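Local coordinates for RagB/SusD domain protein (Flavobacterium johnsoniae, PDB 5J5U), which binds chitin and, as a SusD homolog, probably captures chitin chains or fragments at the outer membrane for uptake, at residues 79-84 and 109-114; 309-312 and 317-320; 406-411 and 416-421. All coordinates share one frame; numbering follows the deposited sequence.

Contact 1: 79-84 and 109-114; sequences NELKNV and VMVAQR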
ATOM      1  N   ASN A  79     -12.844   3.655  14.301  1.00 24.80           N
ATOM      2  CA  ASN A  79     -13.229   2.246  14.211  1.00 24.25           C
ATOM      3  C   ASN A  79     -12.162   1.257  14.638  1.00 31.17           C
ATOM      4  O   ASN A  79     -12.476   0.285  15.319  1.00 31.15           O
ATOM      5  CB  ASN A  79     -13.654   1.888  12.778  1.00 28.45           C
ATOM      6  CG  ASN A  79     -14.856   2.694  12.304  1.00 30.23           C
ATOM      7  OD1 ASN A  79     -15.743   3.023  13.098  1.00 28.93           O
ATOM      8  ND2 ASN A  79     -14.891   3.015  11.002  1.00 22.53           N
ATOM      9  N   GLU A  80     -10.920   1.472  14.205  1.00 23.43           N
ATOM     10  CA  GLU A  80      -9.909   0.405  14.235  1.00 27.63           C
ATOM     11  C   GLU A  80      -9.013   0.384  15.473  1.00 24.38           C
ATOM     12  O   GLU A  80      -8.969  -0.620  16.175  1.00 22.91           O
ATOM     13  CB  GLU A  80      -9.038   0.480  12.973  1.00 22.15           C
ATOM     14  CG  GLU A  80      -9.847   0.295  11.684  1.00 25.50           C
ATOM     15  CD  GLU A  80      -9.047   0.552  10.414  1.00 25.79           C
ATOM     16  OE1 GLU A  80      -7.793   0.575  10.463  1.00 24.40           O
ATOM     17  OE2 GLU A  80      -9.689   0.741   9.357  1.00 20.50           O
ATOM     18  N   LEU A  81      -8.333   1.495  15.755  1.00 22.12           N
ATOM     19  CA  LEU A  81      -7.281   1.504  16.765  1.00 24.38           C
ATOM     20  C   LEU A  81      -7.802   1.096  18.137  1.00 32.13           C
ATOM     21  O   LEU A  81      -7.167   0.311  18.848  1.00 33.73           O
ATOM     22  CB  LEU A  81      -6.635   2.873  16.833  1.00 20.33           C
ATOM     23  CG  LEU A  81      -5.393   2.928  17.705  1.00 25.91           C
ATOM     24  CD1 LEU A  81      -4.257   2.097  17.118  1.00 14.55           C
ATOM     25  CD2 LEU A  81      -4.995   4.384  17.823  1.00 29.52           C
ATOM     26  N   LYS A  82      -8.987   1.588  18.474  1.00 29.42           N
ATOM     27  CA  LYS A  82      -9.603   1.320  19.764  1.00 30.52           C
ATOM     28  C   LYS A  82      -9.925  -0.156  19.995  1.00 36.46           C
ATOM     29  O   LYS A  82      -9.696  -0.691  21.081  1.00 38.66           O
ATOM     30  CB  LYS A  82     -10.871   2.158  19.882  1.00 35.96           C
ATOM     31  CG  LYS A  82     -11.981   1.522  20.690  1.00 43.38           C
ATOM     32  CD  LYS A  82     -13.242   2.373  20.603  1.00 46.16           C
ATOM     33  CE  LYS A  82     -13.614   2.661  19.149  1.00 47.94           C
ATOM     34  NZ  LYS A  82     -13.742   1.433  18.310  1.00 45.60           N
ATOM     35  N   ASN A  83     -10.402  -0.832  18.960  1.00 33.64           N
ATOM     36  CA  ASN A  83     -10.737  -2.237  19.104  1.00 33.14           C
ATOM     37  C   ASN A  83      -9.508  -3.067  19.365  1.00 33.29           C
ATOM     38  O   ASN A  83      -9.508  -3.963  20.222  1.00 30.59           O
ATOM     39  CB  ASN A  83     -11.444  -2.760  17.859  1.00 35.23           C
ATOM     40  CG  ASN A  83     -12.931  -2.613  17.950  1.00 41.27           C
ATOM     41  OD1 ASN A  83     -13.590  -3.349  18.682  1.00 40.70           O
ATOM     42  ND2 ASN A  83     -13.473  -1.634  17.238  1.00 40.54           N
ATOM     43  N   VAL A  84      -8.457  -2.770  18.613  1.00 26.96           N
ATOM     44  CA  VAL A  84      -7.274  -3.596  18.665  1.00 27.15           C
ATOM     45  C   VAL A  84      -6.522  -3.311  19.980  1.00 29.91           C
ATOM     46  O   VAL A  84      -5.887  -4.216  20.560  1.00 28.69           O
ATOM     47  CB  VAL A  84      -6.422  -3.383  17.408  1.00 26.49           C
ATOM     48  CG1 VAL A  84      -5.716  -2.038  17.448  1.00 28.84           C
ATOM     49  CG2 VAL A  84      -5.451  -4.525  17.249  1.00 26.23           C
ATOM     50  N   VAL A 109       0.093  -2.864  14.610  1.00 21.19           N
ATOM     51  CA  VAL A 109       1.134  -2.219  13.816  1.00 20.38           C
ATOM     52  C   VAL A 109       0.574  -1.941  12.412  1.00 19.66           C
ATOM     53  O   VAL A 109       0.684  -0.832  11.906  1.00 21.15           O
ATOM     54  CB  VAL A 109       2.432  -3.065  13.766  1.00 23.84           C
ATOM     55  CG1 VAL A 109       3.454  -2.428  12.828  1.00 16.80           C
ATOM     56  CG2 VAL A 109       3.024  -3.219  15.177  1.00 18.09           C
ATOM     57  N   MET A 110      -0.080  -2.928  11.818  1.00 15.48           N
ATOM     58  CA  MET A 110      -0.631  -2.773  10.481  1.00 18.45           C
ATOM     59  C   MET A 110      -1.654  -1.638  10.415  1.00 17.91           C
ATOM     60  O   MET A 110      -1.630  -0.821   9.487  1.00 16.52           O
ATOM     61  CB  MET A 110      -1.274  -4.083  10.027  1.00 19.36           C
ATOM     62  CG  MET A 110      -0.268  -5.199   9.777  1.00 29.83           C
ATOM     63  SD  MET A 110      -1.051  -6.795   9.416  1.00 29.16           S
ATOM     64  CE  MET A 110      -1.541  -6.553   7.715  1.00 23.57           C
ATOM     65  N   VAL A 111      -2.528  -1.575  11.413  1.00 16.06           N
ATOM     66  CA  VAL A 111      -3.468  -0.470  11.524  1.00 19.61           C
ATOM     67  C   VAL A 111      -2.720   0.883  11.572  1.00 15.62           C
ATOM     68  O   VAL A 111      -3.045   1.786  10.807  1.00 10.08           O
ATOM     69  CB  VAL A 111      -4.389  -0.616  12.798  1.00 20.35           C
ATOM     70  CG1 VAL A 111      -5.158   0.683  13.110  1.00 13.30           C
ATOM     71  CG2 VAL A 111      -5.355  -1.829  12.699  1.00 15.91           C
ATOM     72  N   ALA A 112      -1.702   1.006  12.424  1.00 13.35           N
ATOM     73  CA  ALA A 112      -1.123   2.334  12.721  1.00 13.50           C
ATOM     74  C   ALA A 112      -0.077   2.785  11.693  1.00 18.07           C
ATOM     75  O   ALA A 112       0.127   3.985  11.464  1.00 16.53           O
ATOM     76  CB  ALA A 112      -0.504   2.333  14.113  1.00 13.18           C
ATOM     77  N   GLN A 113       0.594   1.800  11.097  1.00 14.15           N
ATOM     78  CA  GLN A 113       1.622   2.039  10.093  1.00 22.36           C
ATOM     79  C   GLN A 113       1.124   2.888   8.905  1.00 15.70           C
ATOM     80  O   GLN A 113       1.817   3.806   8.458  1.00 11.95           O
ATOM     81  CB  GLN A 113       2.179   0.698   9.594  1.00 16.67           C
ATOM     82  CG  GLN A 113       3.101   0.807   8.409  1.00 15.22           C
ATOM     83  CD  GLN A 113       2.434   0.347   7.116  1.00 22.05           C
ATOM     84  OE1 GLN A 113       1.978  -0.807   7.014  1.00 19.93           O
ATOM     85  NE2 GLN A 113       2.378   1.248   6.111  1.00 18.96           N
ATOM     86  N   ARG A 114      -0.041   2.559   8.370  1.00 15.24           N
ATOM     87  CA  ARG A 114      -0.594   3.379   7.304  1.00 11.02           C
ATOM     88  C   ARG A 114      -0.761   4.824   7.835  1.00 16.18           C
ATOM     89  O   ARG A 114      -0.315   5.804   7.195  1.00 11.50           O
ATOM     90  CB  ARG A 114      -1.925   2.787   6.798  1.00 12.03           C
ATOM     91  CG  ARG A 114      -1.775   1.371   6.126  1.00 15.62           C
ATOM     92  CD  ARG A 114      -3.032   0.516   6.239  1.00 17.43           C
ATOM     93  NE  ARG A 114      -3.738   0.777   7.492  1.00 21.20           N
ATOM     94  CZ  ARG A 114      -5.052   0.691   7.668  1.00 14.62           C
ATOM     95  NH1 ARG A 114      -5.840   0.303   6.678  1.00 13.04           N
ATOM     96  NH2 ARG A 114      -5.579   1.000   8.850  1.00 17.78           N
TER
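Glu-80 and Arg-114 are brought together by side chains that leave their helices alike, CG lying anti to the carbonyl carbon and beside the backbone N (chi1 -61° in Glu-80), and then differ: the glutamate runs out straight, while the arginine bends at chi3, turning its guanidinium outward and back far enough to meet Val-111 O. The two chains cross at about a right angle, yet their flat ends are nearly coplanar. Through its syn lone pair, Glu-80 OE1 takes an N-H of Arg-114 NH2 at 2.8 Å, a salt bridge whose hydrogen bond is bent (N-H...O 137°). The same NH2 gives its other hydrogen to Val-111 O at 3.3 Å, a straighter bond lying in the guanidinium plane, which fixes the rotation of the group. Tyr-33 completes the arrangement: its OH is hydrogen-bonded to both Glu-80 OE2 and Arg-114 NH1, so both ends of the ion pair are held. Each charge is buried and would be costly alone; paired, they probably stabilise each other's ionised state. Val-111 packs alongside the glutamate, between it and helix 109-114. Its CG1 lies 3.9 Å from Glu-80 CB and 3.7 Å from Glu-80 OE1, so the methyl packs against the aliphatic part of the glutamate and also touches its carboxylate. That methyl also meets Leu-81 CD1 at 4.3 Å, extending an apolar seam away from the charges. A branched valine suits this spot, being short enough for the space between the backbones, where the CA atoms of Leu-81 and Val-111 are 6.8 Å apart. The local helix axes come within 9.8 Å at 146°, a roughly antiparallel packing of the consecutive helices 66-90 and 98-119, consistent with the antiparallel helix pairs of the TPR-related SusD fold.

Contact 2: 309-312 and 317-320; sequences WEVV and AASG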
ATOM      1  N   TRP A 309     -12.840  11.511 -20.704  1.00 14.05           N
ATOM      2  CA  TRP A 309     -13.585  12.092 -21.816  1.00 16.40           C
ATOM      3  C   TRP A 309     -12.733  13.078 -22.632  1.00 18.24           C
ATOM      4  O   TRP A 309     -13.176  13.571 -23.671  1.00 19.69           O
ATOM      5  CB  TRP A 309     -14.843  12.793 -21.310  1.00 15.42           C
ATOM      6  CG  TRP A 309     -14.575  13.823 -20.216  1.00 19.87           C
ATOM      7  CD1 TRP A 309     -14.211  15.140 -20.385  1.00 22.25           C
ATOM      8  CD2 TRP A 309     -14.677  13.619 -18.792  1.00 16.58           C
ATOM      9  NE1 TRP A 309     -14.075  15.762 -19.147  1.00 17.80           N
ATOM     10  CE2 TRP A 309     -14.365  14.853 -18.161  1.00 19.10           C
ATOM     11  CE3 TRP A 309     -14.996  12.519 -17.993  1.00 16.74           C
ATOM     12  CZ2 TRP A 309     -14.358  15.004 -16.768  1.00 11.94           C
ATOM     13  CZ3 TRP A 309     -14.992  12.680 -16.605  1.00 16.35           C
ATOM     14  CH2 TRP A 309     -14.671  13.915 -16.015  1.00 13.89           C
ATOM     15  N   GLU A 310     -11.503  13.324 -22.181  1.00 18.56           N
ATOM     16  CA  GLU A 310     -10.586  14.213 -22.895  1.00 14.95           C
ATOM     17  C   GLU A 310      -9.590  13.404 -23.708  1.00 16.04           C
ATOM     18  O   GLU A 310      -8.797  13.969 -24.441  1.00 16.60           O
ATOM     19  CB  GLU A 310      -9.819  15.124 -21.923  1.00 15.86           C
ATOM     20  CG  GLU A 310     -10.671  16.075 -21.099  1.00 18.40           C
ATOM     21  CD  GLU A 310      -9.850  16.866 -20.088  1.00 20.31           C
ATOM     22  OE1 GLU A 310      -8.857  16.325 -19.553  1.00 22.21           O
ATOM     23  OE2 GLU A 310     -10.183  18.041 -19.846  1.00 24.61           O
ATOM     24  N   VAL A 311      -9.603  12.084 -23.552  1.00 13.92           N
ATOM     25  CA  VAL A 311      -8.717  11.235 -24.340  1.00 17.49           C
ATOM     26  C   VAL A 311      -8.988  11.447 -25.851  1.00 18.06           C
ATOM     27  O   VAL A 311     -10.142  11.504 -26.276  1.00 16.89           O
ATOM     28  CB  VAL A 311      -8.894   9.731 -23.955  1.00 16.96           C
ATOM     29  CG1 VAL A 311      -7.994   8.834 -24.798  1.00 17.58           C
ATOM     30  CG2 VAL A 311      -8.597   9.516 -22.467  1.00 12.87           C
ATOM     31  N   VAL A 312      -7.934  11.605 -26.654  1.00 16.92           N
ATOM     32  CA  VAL A 312      -8.144  11.747 -28.098  1.00 22.63           C
ATOM     33  C   VAL A 312      -8.754  10.441 -28.615  1.00 22.53           C
ATOM     34  O   VAL A 312      -8.142   9.377 -28.521  1.00 19.05           O
ATOM     35  CB  VAL A 312      -6.840  12.084 -28.865  1.00 26.45           C
ATOM     36  CG1 VAL A 312      -7.086  12.088 -30.383  1.00 24.46           C
ATOM     37  CG2 VAL A 312      -6.275  13.414 -28.399  1.00 23.79           C
ATOM     38  N   ALA A 317     -11.015   4.865 -26.523  1.00 18.33           N
ATOM     39  CA  ALA A 317      -9.661   4.841 -27.053  1.00 18.45           C
ATOM     40  C   ALA A 317      -8.619   4.707 -25.943  1.00 17.85           C
ATOM     41  O   ALA A 317      -7.441   5.014 -26.142  1.00 16.29           O
ATOM     42  CB  ALA A 317      -9.394   6.092 -27.887  1.00 16.84           C
ATOM     43  N   ALA A 318      -9.062   4.291 -24.761  1.00 16.66           N
ATOM     44  CA  ALA A 318      -8.131   3.970 -23.687  1.00 18.81           C
ATOM     45  C   ALA A 318      -8.481   2.618 -23.047  1.00 17.83           C
ATOM     46  O   ALA A 318      -9.652   2.272 -22.901  1.00 16.67           O
ATOM     47  CB  ALA A 318      -8.108   5.107 -22.621  1.00 14.02           C
ATOM     48  N   SER A 319      -7.456   1.861 -22.676  1.00 15.50           N
ATOM     49  CA  SER A 319      -7.648   0.623 -21.935  1.00 16.48           C
ATOM     50  C   SER A 319      -8.400   0.872 -20.642  1.00 15.93           C
ATOM     51  O   SER A 319      -8.268   1.941 -20.020  1.00 15.85           O
ATOM     52  CB  SER A 319      -6.305  -0.042 -21.599  1.00 18.17           C
ATOM     53  OG  SER A 319      -5.701  -0.640 -22.736  1.00 21.04           O
ATOM     54  N   GLY A 320      -9.151  -0.141 -20.225  1.00 13.63           N
ATOM     55  CA  GLY A 320      -9.909  -0.119 -18.990  1.00 12.76           C
ATOM     56  C   GLY A 320      -9.370  -1.089 -17.944  1.00 17.46           C
ATOM     57  O   GLY A 320      -8.234  -1.546 -18.010  1.00 17.10           O
TER
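Val-311 CG1 lies over one face of the peptide group that follows Ala-317, 4.1 Å from Ala-317 O, whereas Ala-317 CB approaches the oxygen end of the Val-312 carbonyl, 3.6 Å from Val-312 O and somewhat out of its plane. No side-chain ring takes part between the two segments; the indole of Trp-309 belongs elsewhere, stacked with the ring of Phe-307. What remains is a small apolar touch made chiefly by one methyl. Val-311 holds CG1 anti to its own backbone N (chi1 179°), which directs that branch toward Ala-317 CB at 4.4 Å and Ala-318 CB at 4.3 Å. These are loose van der Waals distances, and no hydrogen bond joins the two segments. Alanine suits both positions because each CB points toward the facing segment 309-312, where a single methyl is enough to reach the valine. Val-312, by contrast, turns its side chain away and takes part through its carbonyl. Val-302 lies against both Val-311 and Ala-318, enlarging the apolar patch. The whole contact belongs to the long excursion connecting strand 280-281 with strand 320-321: 309-312 lies within that loop, whereas 317-320 leads out of it. Ser-319 bonds to Glu-300 within the loop and, through its carbonyl, to His-259 of strand 259-260, after which Gly-320 begins the strand that pairs antiparallel with 280-281.

Contact 3: 406-411 and 416-421; sequences QLWITY and IEAYSN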
ATOM      1  N   GLN A 406       9.190  -2.260  -9.817  1.00 19.34           N
ATOM      2  CA  GLN A 406       8.517  -3.528  -9.570  1.00 21.99           C
ATOM      3  C   GLN A 406       7.615  -3.456  -8.322  1.00 19.40           C
ATOM      4  O   GLN A 406       6.489  -3.944  -8.339  1.00 16.72           O
ATOM      5  CB  GLN A 406       9.534  -4.671  -9.435  1.00 18.60           C
ATOM      6  CG  GLN A 406      10.164  -5.076 -10.747  1.00 21.69           C
ATOM      7  CD  GLN A 406       9.142  -5.496 -11.788  1.00 25.52           C
ATOM      8  OE1 GLN A 406       8.069  -6.015 -11.463  1.00 22.34           O
ATOM      9  NE2 GLN A 406       9.461  -5.251 -13.050  1.00 21.63           N
ATOM     10  N   LEU A 407       8.108  -2.864  -7.237  1.00 18.21           N
ATOM     11  CA  LEU A 407       7.281  -2.708  -6.036  1.00 20.81           C
ATOM     12  C   LEU A 407       6.035  -1.857  -6.323  1.00 14.60           C
ATOM     13  O   LEU A 407       4.942  -2.140  -5.858  1.00 17.12           O
ATOM     14  CB  LEU A 407       8.095  -2.072  -4.897  1.00 22.64           C
ATOM     15  CG  LEU A 407       9.010  -3.002  -4.098  1.00 20.84           C
ATOM     16  CD1 LEU A 407      10.095  -2.200  -3.398  1.00 16.83           C
ATOM     17  CD2 LEU A 407       8.215  -3.817  -3.097  1.00 13.42           C
ATOM     18  N   TRP A 408       6.235  -0.815  -7.110  1.00 16.92           N
ATOM     19  CA  TRP A 408       5.170   0.077  -7.530  1.00 15.13           C
ATOM     20  C   TRP A 408       4.103  -0.714  -8.289  1.00 19.44           C
ATOM     21  O   TRP A 408       2.900  -0.426  -8.181  1.00 15.92           O
ATOM     22  CB  TRP A 408       5.767   1.218  -8.375  1.00 13.87           C
ATOM     23  CG  TRP A 408       4.776   2.119  -9.003  1.00 17.29           C
ATOM     24  CD1 TRP A 408       3.975   3.024  -8.369  1.00 16.31           C
ATOM     25  CD2 TRP A 408       4.487   2.237 -10.401  1.00 17.52           C
ATOM     26  NE1 TRP A 408       3.191   3.686  -9.283  1.00 14.37           N
ATOM     27  CE2 TRP A 408       3.491   3.225 -10.539  1.00 17.70           C
ATOM     28  CE3 TRP A 408       4.981   1.611 -11.552  1.00 15.35           C
ATOM     29  CZ2 TRP A 408       2.975   3.595 -11.779  1.00 16.22           C
ATOM     30  CZ3 TRP A 408       4.469   1.978 -12.780  1.00 16.84           C
ATOM     31  CH2 TRP A 408       3.485   2.968 -12.889  1.00 15.25           C
ATOM     32  N   ILE A 409       4.538  -1.744  -9.019  1.00 19.08           N
ATOM     33  CA  ILE A 409       3.578  -2.607  -9.706  1.00 15.60           C
ATOM     34  C   ILE A 409       2.930  -3.569  -8.715  1.00 17.39           C
ATOM     35  O   ILE A 409       1.719  -3.778  -8.727  1.00 21.94           O
ATOM     36  CB  ILE A 409       4.238  -3.379 -10.868  1.00 17.75           C
ATOM     37  CG1 ILE A 409       4.677  -2.380 -11.949  1.00 16.62           C
ATOM     38  CG2 ILE A 409       3.262  -4.383 -11.467  1.00 20.19           C
ATOM     39  CD1 ILE A 409       5.373  -2.993 -13.138  1.00 20.58           C
ATOM     40  N   THR A 410       3.737  -4.110  -7.822  1.00 16.27           N
ATOM     41  CA  THR A 410       3.278  -5.043  -6.806  1.00 15.02           C
ATOM     42  C   THR A 410       2.268  -4.399  -5.848  1.00 17.64           C
ATOM     43  O   THR A 410       1.314  -5.064  -5.414  1.00 19.94           O
ATOM     44  CB  THR A 410       4.499  -5.608  -6.035  1.00 16.67           C
ATOM     45  OG1 THR A 410       5.168  -6.557  -6.879  1.00 24.89           O
ATOM     46  CG2 THR A 410       4.097  -6.301  -4.755  1.00 19.10           C
ATOM     47  N   TYR A 411       2.449  -3.104  -5.565  1.00 11.89           N
ATOM     48  CA  TYR A 411       1.564  -2.368  -4.666  1.00 11.91           C
ATOM     49  C   TYR A 411       0.331  -1.815  -5.333  1.00 13.92           C
ATOM     50  O   TYR A 411      -0.364  -0.982  -4.746  1.00 13.03           O
ATOM     51  CB  TYR A 411       2.302  -1.204  -4.017  1.00 13.65           C
ATOM     52  CG  TYR A 411       3.294  -1.592  -2.950  1.00 13.96           C
ATOM     53  CD1 TYR A 411       2.985  -2.550  -1.985  1.00 16.88           C
ATOM     54  CD2 TYR A 411       4.546  -1.024  -2.926  1.00 13.30           C
ATOM     55  CE1 TYR A 411       3.909  -2.913  -1.009  1.00 16.67           C
ATOM     56  CE2 TYR A 411       5.466  -1.359  -1.956  1.00 17.98           C
ATOM     57  CZ  TYR A 411       5.154  -2.303  -1.005  1.00 20.56           C
ATOM     58  OH  TYR A 411       6.102  -2.622  -0.052  1.00 19.09           O
ATOM     59  N   ILE A 416      -1.404   3.177  -0.962  1.00 10.38           N
ATOM     60  CA  ILE A 416      -0.777   3.825   0.178  1.00 13.29           C
ATOM     61  C   ILE A 416       0.706   3.405   0.261  1.00 15.88           C
ATOM     62  O   ILE A 416       1.588   4.258   0.443  1.00 12.74           O
ATOM     63  CB  ILE A 416      -1.511   3.495   1.484  1.00 11.97           C
ATOM     64  CG1 ILE A 416      -2.877   4.167   1.512  1.00 10.46           C
ATOM     65  CG2 ILE A 416      -0.696   3.947   2.719  1.00 10.29           C
ATOM     66  CD1 ILE A 416      -3.686   3.832   2.770  1.00 11.64           C
ATOM     67  N   GLU A 417       0.976   2.104   0.095  1.00 13.99           N
ATOM     68  CA  GLU A 417       2.350   1.579   0.162  1.00 16.08           C
ATOM     69  C   GLU A 417       3.222   2.039  -1.005  1.00 13.70           C
ATOM     70  O   GLU A 417       4.371   2.370  -0.828  1.00  9.33           O
ATOM     71  CB  GLU A 417       2.346   0.054   0.219  1.00 16.11           C
ATOM     72  CG  GLU A 417       1.762  -0.492   1.493  1.00 19.36           C
ATOM     73  CD  GLU A 417       2.281   0.244   2.708  1.00 19.09           C
ATOM     74  OE1 GLU A 417       3.522   0.314   2.862  1.00 14.17           O
ATOM     75  OE2 GLU A 417       1.455   0.753   3.502  1.00 17.79           O
ATOM     76  N   ALA A 418       2.659   2.051  -2.198  1.00 12.34           N
ATOM     77  CA  ALA A 418       3.365   2.559  -3.349  1.00 12.97           C
ATOM     78  C   ALA A 418       3.701   4.034  -3.169  1.00 10.29           C
ATOM     79  O   ALA A 418       4.778   4.459  -3.540  1.00 15.13           O
ATOM     80  CB  ALA A 418       2.547   2.365  -4.589  1.00 13.24           C
ATOM     81  N   TYR A 419       2.760   4.812  -2.653  1.00 10.04           N
ATOM     82  CA  TYR A 419       2.949   6.249  -2.375  1.00 12.76           C
ATOM     83  C   TYR A 419       4.084   6.449  -1.384  1.00 11.63           C
ATOM     84  O   TYR A 419       4.924   7.322  -1.575  1.00 12.23           O
ATOM     85  CB  TYR A 419       1.649   6.882  -1.849  1.00 10.20           C
ATOM     86  CG  TYR A 419       1.738   8.340  -1.393  1.00 10.82           C
ATOM     87  CD1 TYR A 419       2.336   9.333  -2.188  1.00  9.43           C
ATOM     88  CD2 TYR A 419       1.172   8.733  -0.186  1.00 10.62           C
ATOM     89  CE1 TYR A 419       2.394  10.670  -1.769  1.00  8.39           C
ATOM     90  CE2 TYR A 419       1.217  10.065   0.248  1.00 12.32           C
ATOM     91  CZ  TYR A 419       1.840  11.032  -0.530  1.00 10.59           C
ATOM     92  OH  TYR A 419       1.862  12.340  -0.051  1.00  7.27           O
ATOM     93  N   SER A 420       4.125   5.621  -0.340  1.00 11.03           N
ATOM     94  CA  SER A 420       5.230   5.705   0.621  1.00 12.51           C
ATOM     95  C   SER A 420       6.584   5.316  -0.018  1.00 14.42           C
ATOM     96  O   SER A 420       7.592   6.016   0.168  1.00 13.43           O
ATOM     97  CB  SER A 420       4.939   4.836   1.850  1.00 12.88           C
ATOM     98  OG  SER A 420       3.765   5.284   2.524  1.00 14.03           O
ATOM     99  N   ASN A 421       6.611   4.223  -0.782  1.00 12.16           N
ATOM    100  CA  ASN A 421       7.864   3.758  -1.367  1.00 13.86           C
ATOM    101  C   ASN A 421       8.359   4.748  -2.426  1.00 11.35           C
ATOM    102  O   ASN A 421       9.552   4.947  -2.605  1.00 15.26           O
ATOM    103  CB  ASN A 421       7.709   2.351  -1.967  1.00 12.44           C
ATOM    104  CG  ASN A 421       9.047   1.594  -2.053  1.00 16.64           C
ATOM    105  OD1 ASN A 421       9.535   1.038  -1.057  1.00 14.31           O
ATOM    106  ND2 ASN A 421       9.647   1.595  -3.235  1.00 13.20           N
TER
HETATM  107  O   HOH W   1       8.089  -0.572   0.797  1.00 13.80           O
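Apolar packing joins Tyr-411 to Ala-418, CB to CB at 3.6 Å, and the same alanine methyl meets Trp-408 CD1 at 4.1 Å. Alanine suits this place, for the CA atoms of Trp-408 and Ala-418 are only 5.2 Å apart. A separate van der Waals contact sets a methyl against an amide: Leu-407 CD1 rests 3.8 Å from Asn-421 ND2, the two side chains crossing at about a right angle. The CH-pi contact is made by Glu-417 CB, which sits over the centre of one face of the Tyr-411 ring, 3.5 Å from its centroid; the glutamate then bends at chi2, carrying its carboxylate to a salt bridge with Arg-195. Water-mediated bonding comes last: one water donates to Tyr-411 OH at 3.0 Å and to Asn-421 OD1 at 2.8 Å. The phenol also bonds to Glu-339, and Asn-421 OD1 to Arg-424. A leucine in place of Tyr-411 would probably leave the water and Glu-339 without their phenol partner and Glu-417 CB without its aromatic face. Joined by a short connection, helices 399-410 and 415-425 form a buried helical hairpin, consistent with the TPR-like core of SusD homologs.

Along the chain the three contacts follow one another in series: contact 1 joins helices 66-90 and 98-119, contact 2 lies in the loop before strand 320-321, and contact 3 joins helices 399-410 and 415-425. Contacts 1 and 3, with centres about 20 Å apart, touch directly, since Gln-113 NE2 lies 2.8 Å from Glu-417 OE2 in a probable hydrogen bond; the two helical pairs are thus joined side chain to side chain. Contact 2 stands apart, its centre about 39 Å from that of contact 1 and about 25 Å from that of contact 3. The helical body therefore carries two of the contacts, while contact 2 lies farther out, opposite contact 1 across the chain's centre.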